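Local coordinates for protein excinuclease ABC, subunit A. (Deinococcus radiodurans, PDB 2VF7) that binds DNA and, as a zinc-containing ABC protein of the UvrA family, probably hydrolyses ATP while recognising damaged DNA in excision repair, at residues V717-L722 against E735-L741; P766-E770 against M793-A797. The protein carries 1 engineered substitution. All coordinates share one frame. Where two conformers were deposited one is given. Numbering follows the deposited sequence.

From the N terminus, contact 1 comes first. The chain leaves helix 705-716, runs through 717-722, and after 12 intervening residues reaches 735-741 on helix 733-743; the contact closes that loop. The chain then passes through strand 753-758 into helix 766-781. Contact 2 joins the start of this helix to helix 793-796, beyond strand 785-789, with 22 residues between its segments. The two contacts are in series and neither nest nor cross. The centres of contact 1 and contact 2 lie about 17 Å apart. Helix 766-781 links them, because its Leu-772 touches Val-717 and Leu-741 of contact 1. Ser-45, in the P-loop of the other ATPase half, meets Arg-738 of contact 1 and Asp-768 of contact 2.

Contact 1: V717-L722 against E735-L741; sequences VGLGYL and EAQRIKL
Arg-738 is the hub of this buried contact. It sits on helix 733-743 and points toward the loop 717-722. Its rotamer is m, t, m over chi1 to chi3. NE bonds to the O of Gly-734 in the same helix. The closest CA pairs are Val-717 with Arg-738 at 6.6 Å and Leu-719 with Glu-735 at 7.4 Å.

Val-717 lies at the C-terminal end of helix 705-716. Its CG1 packs on Arg-738 CB at 3.8 Å, and its O lies 3.5 Å from Arg-738 CD, at the edge of the guanidinium. Gly-718 is the first residue to leave helical angles and ends the helix in a Schellman motif, with phi 110° and psi 9°. A CB here would jam against the preceding carbonyl O and crowd Arg-738 NH1.

Helix 733-743 begins within the LSGGE signature sequence of ABC ATPases, whose last residue is Glu-735. Tyr-721 and Leu-722 touch the ADP held by the P-loop of the other half, consistent with a composite nucleotide site.

Leu-719 (m, t) is the third main residue. Its CD2 lies over one face of the guanidinium, 3.5 Å from Arg-738 CZ. Its CD1 meets Ile-739 CG1, also at 3.5 Å. A type I turn spans Leu-719 to Leu-722, with Leu-722 N bonded to Leu-719 O at 3.2 Å. The turn brings Tyr-721 (chi1 p) round, so that its OH donates a hydrogen bond to Glu-735 OE2 at 2.7 Å. The other carboxylate oxygen, Glu-735 OE1, bonds to Ser-732 N.

Contact 2: P766-E770 against M793-A797; sequences PADVE and MQVVA
Both segments are essentially helical. Residues 766-770 lie in the N-terminal turn of helix 766-781, the crossover helix between parallel strands 753-758 and 785-789. Residues 793-797 lie on the short helix after strand 785-789. The helices meet with CA atoms 8.0 Å apart for Pro-766 and Gln-794, and 7.8 Å apart for Val-769 and Val-795.

Gln-794 is extended, with chi1 and chi2 both t. Its NE2 donates a hydrogen bond to Pro-766 O at 2.9 Å, nearly straight at 168°. Its OE1 lies 3.2 Å from Val-769 CG1, a tight approach. Val-769 points toward the other helix with an eclipsed chi1 of 0°. Its CG2 packs on Val-795 CG2 at 3.7 Å. Glu-770 turns its OE1 to Tyr-484 of helix 480-487.

Pro-766 O is 3.9 Å from Glu-770 N, too far for a helical bond, so the neutral amide of Gln-794 supplies this first-turn carbonyl with a donor without involving charge.

Contact 1: V717-L722 against E735-L741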
# COMPACT_ATOMS: atom_id res chain seq x y z
N VAL A 717 -7.84 22.63 -34.93
CA VAL A 717 -8.80 22.11 -33.96
C VAL A 717 -8.35 22.43 -32.51
O VAL A 717 -9.07 22.16 -31.53
CB VAL A 717 -9.10 20.59 -34.27
CG1 VAL A 717 -8.32 19.62 -33.37
CG2 VAL A 717 -10.57 20.32 -34.27
N GLY A 718 -7.16 23.03 -32.39
CA GLY A 718 -6.68 23.64 -31.15
C GLY A 718 -5.53 22.95 -30.43
O GLY A 718 -5.19 23.34 -29.31
N LEU A 719 -4.92 21.95 -31.07
CA LEU A 719 -3.95 21.10 -30.41
C LEU A 719 -2.47 21.38 -30.76
O LEU A 719 -1.66 20.49 -30.71
CB LEU A 719 -4.26 19.62 -30.69
CG LEU A 719 -5.63 19.05 -30.32
CD1 LEU A 719 -5.66 17.61 -30.67
CD2 LEU A 719 -5.92 19.23 -28.85
N GLY A 720 -2.14 22.62 -31.07
CA GLY A 720 -0.80 22.94 -31.49
C GLY A 720 0.25 22.70 -30.42
O GLY A 720 1.43 22.59 -30.72
N TYR A 721 -0.19 22.62 -29.16
CA TYR A 721 0.73 22.50 -28.03
C TYR A 721 1.18 21.06 -27.81
O TYR A 721 2.17 20.82 -27.12
CB TYR A 721 0.11 23.12 -26.76
CG TYR A 721 -1.16 22.46 -26.26
CD1 TYR A 721 -1.13 21.47 -25.28
CD2 TYR A 721 -2.40 22.83 -26.78
CE1 TYR A 721 -2.29 20.87 -24.84
CE2 TYR A 721 -3.56 22.22 -26.36
CZ TYR A 721 -3.50 21.25 -25.38
OH TYR A 721 -4.67 20.66 -24.96
N LEU A 722 0.47 20.10 -28.40
CA LEU A 722 0.79 18.70 -28.21
C LEU A 722 2.01 18.27 -29.02
O LEU A 722 2.28 18.85 -30.06
CB LEU A 722 -0.43 17.83 -28.55
CG LEU A 722 -1.65 17.98 -27.64
CD1 LEU A 722 -2.73 17.04 -28.08
CD2 LEU A 722 -1.28 17.69 -26.20
N GLU A 735 -8.78 16.26 -25.40
CA GLU A 735 -7.61 16.19 -26.28
C GLU A 735 -7.72 15.00 -27.20
O GLU A 735 -7.46 15.13 -28.38
CB GLU A 735 -6.30 16.12 -25.49
CG GLU A 735 -5.87 17.47 -24.96
CD GLU A 735 -4.80 17.44 -23.85
OE1 GLU A 735 -4.30 16.37 -23.44
OE2 GLU A 735 -4.45 18.53 -23.39
N ALA A 736 -8.12 13.84 -26.67
CA ALA A 736 -8.32 12.64 -27.50
C ALA A 736 -9.50 12.73 -28.46
O ALA A 736 -9.43 12.21 -29.58
CB ALA A 736 -8.44 11.41 -26.64
N GLN A 737 -10.58 13.35 -28.02
CA GLN A 737 -11.76 13.55 -28.87
C GLN A 737 -11.42 14.39 -30.12
O GLN A 737 -11.79 14.04 -31.23
CB GLN A 737 -12.91 14.21 -28.09
CG GLN A 737 -14.21 14.33 -28.90
CD GLN A 737 -15.49 14.37 -28.05
OE1 GLN A 737 -15.44 14.49 -26.82
NE2 GLN A 737 -16.65 14.25 -28.72
N ARG A 738 -10.70 15.49 -29.90
CA ARG A 738 -10.29 16.40 -30.96
C ARG A 738 -9.26 15.80 -31.93
O ARG A 738 -9.21 16.21 -33.07
CB ARG A 738 -9.78 17.72 -30.37
CG ARG A 738 -10.86 18.60 -29.75
CD ARG A 738 -10.28 19.88 -29.20
NE ARG A 738 -9.69 19.73 -27.86
CZ ARG A 738 -8.80 20.57 -27.32
NH1 ARG A 738 -8.36 21.64 -27.99
NH2 ARG A 738 -8.35 20.36 -26.08
N ILE A 739 -8.44 14.86 -31.48
CA ILE A 739 -7.49 14.15 -32.36
C ILE A 739 -8.26 13.25 -33.34
O ILE A 739 -7.95 13.21 -34.54
CB ILE A 739 -6.46 13.30 -31.53
CG1 ILE A 739 -5.74 14.16 -30.49
CG2 ILE A 739 -5.45 12.58 -32.42
CD1 ILE A 739 -4.67 13.41 -29.70
N LYS A 740 -9.27 12.56 -32.82
CA LYS A 740 -10.12 11.65 -33.60
C LYS A 740 -10.91 12.42 -34.62
O LYS A 740 -11.10 11.95 -35.74
CB LYS A 740 -11.10 10.92 -32.69
CG LYS A 740 -10.50 9.85 -31.79
CD LYS A 740 -11.51 9.54 -30.71
CE LYS A 740 -10.88 8.83 -29.57
NZ LYS A 740 -11.05 7.37 -29.70
N LEU A 741 -11.39 13.59 -34.21
CA LEU A 741 -12.11 14.51 -35.09
C LEU A 741 -11.24 15.00 -36.24
O LEU A 741 -11.69 15.02 -37.37
CB LEU A 741 -12.62 15.71 -34.29
CG LEU A 741 -13.62 16.69 -34.92
CD1 LEU A 741 -14.79 15.96 -35.57
CD2 LEU A 741 -14.12 17.69 -33.86

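Contact 2: P766-E770 against M793-A797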
# COMPACT_ATOMS: atom_id res chain seq x y z
N PRO A 766 -14.59 28.55 -22.75
CA PRO A 766 -15.48 29.30 -23.64
C PRO A 766 -14.79 29.88 -24.89
O PRO A 766 -15.41 29.96 -25.93
CB PRO A 766 -16.01 30.42 -22.74
CG PRO A 766 -16.04 29.79 -21.40
CD PRO A 766 -14.86 28.87 -21.33
N ALA A 767 -13.52 30.28 -24.76
CA ALA A 767 -12.76 30.83 -25.88
C ALA A 767 -12.33 29.76 -26.88
O ALA A 767 -12.21 30.04 -28.07
CB ALA A 767 -11.54 31.60 -25.38
N ASP A 768 -12.10 28.54 -26.39
CA ASP A 768 -11.69 27.43 -27.23
C ASP A 768 -12.84 26.99 -28.13
O ASP A 768 -12.62 26.64 -29.28
CB ASP A 768 -11.24 26.21 -26.40
CG ASP A 768 -9.90 26.40 -25.67
OD1 ASP A 768 -8.97 27.09 -26.16
OD2 ASP A 768 -9.77 25.80 -24.58
N VAL A 769 -14.06 26.99 -27.60
CA VAL A 769 -15.18 26.40 -28.33
C VAL A 769 -15.49 27.17 -29.60
O VAL A 769 -15.89 26.57 -30.60
CB VAL A 769 -16.44 26.09 -27.42
CG1 VAL A 769 -16.22 26.49 -25.98
CG2 VAL A 769 -17.73 26.70 -27.99
N GLU A 770 -15.27 28.48 -29.58
CA GLU A 770 -15.35 29.31 -30.77
C GLU A 770 -14.50 28.75 -31.93
O GLU A 770 -15.00 28.62 -33.06
CB GLU A 770 -14.94 30.76 -30.45
CG GLU A 770 -15.71 31.39 -29.27
CD GLU A 770 -15.74 32.93 -29.30
OE1 GLU A 770 -16.54 33.51 -28.52
OE2 GLU A 770 -14.98 33.56 -30.07
N MET A 793 -25.16 25.86 -23.53
CA MET A 793 -26.04 26.68 -24.34
C MET A 793 -25.28 27.55 -25.33
O MET A 793 -25.86 28.00 -26.30
CB MET A 793 -26.95 27.51 -23.44
CG MET A 793 -27.85 26.66 -22.52
SD MET A 793 -28.84 25.39 -23.36
CE MET A 793 -28.76 24.01 -22.22
N GLN A 794 -23.99 27.75 -25.08
CA GLN A 794 -23.09 28.47 -26.00
C GLN A 794 -23.09 27.77 -27.36
O GLN A 794 -23.20 28.42 -28.40
CB GLN A 794 -21.65 28.54 -25.43
CG GLN A 794 -20.64 29.35 -26.28
CD GLN A 794 -19.17 29.16 -25.85
OE1 GLN A 794 -18.82 28.17 -25.17
NE2 GLN A 794 -18.30 30.08 -26.25
N VAL A 795 -22.97 26.45 -27.32
CA VAL A 795 -22.90 25.62 -28.51
C VAL A 795 -24.28 25.34 -29.11
O VAL A 795 -24.43 25.29 -30.33
CB VAL A 795 -22.20 24.28 -28.19
CG1 VAL A 795 -22.42 23.26 -29.31
CG2 VAL A 795 -20.72 24.51 -27.97
N VAL A 796 -25.26 25.15 -28.24
CA VAL A 796 -26.65 24.91 -28.64
C VAL A 796 -27.26 26.13 -29.34
O VAL A 796 -28.13 26.00 -30.19
CB VAL A 796 -27.49 24.46 -27.41
CG1 VAL A 796 -28.97 24.26 -27.77
CG2 VAL A 796 -26.92 23.18 -26.85
N ALA A 797 -26.76 27.31 -29.00
CA ALA A 797 -27.20 28.57 -29.57
C ALA A 797 -26.70 28.80 -31.01
O ALA A 797 -27.22 29.66 -31.72
CB ALA A 797 -26.77 29.71 -28.66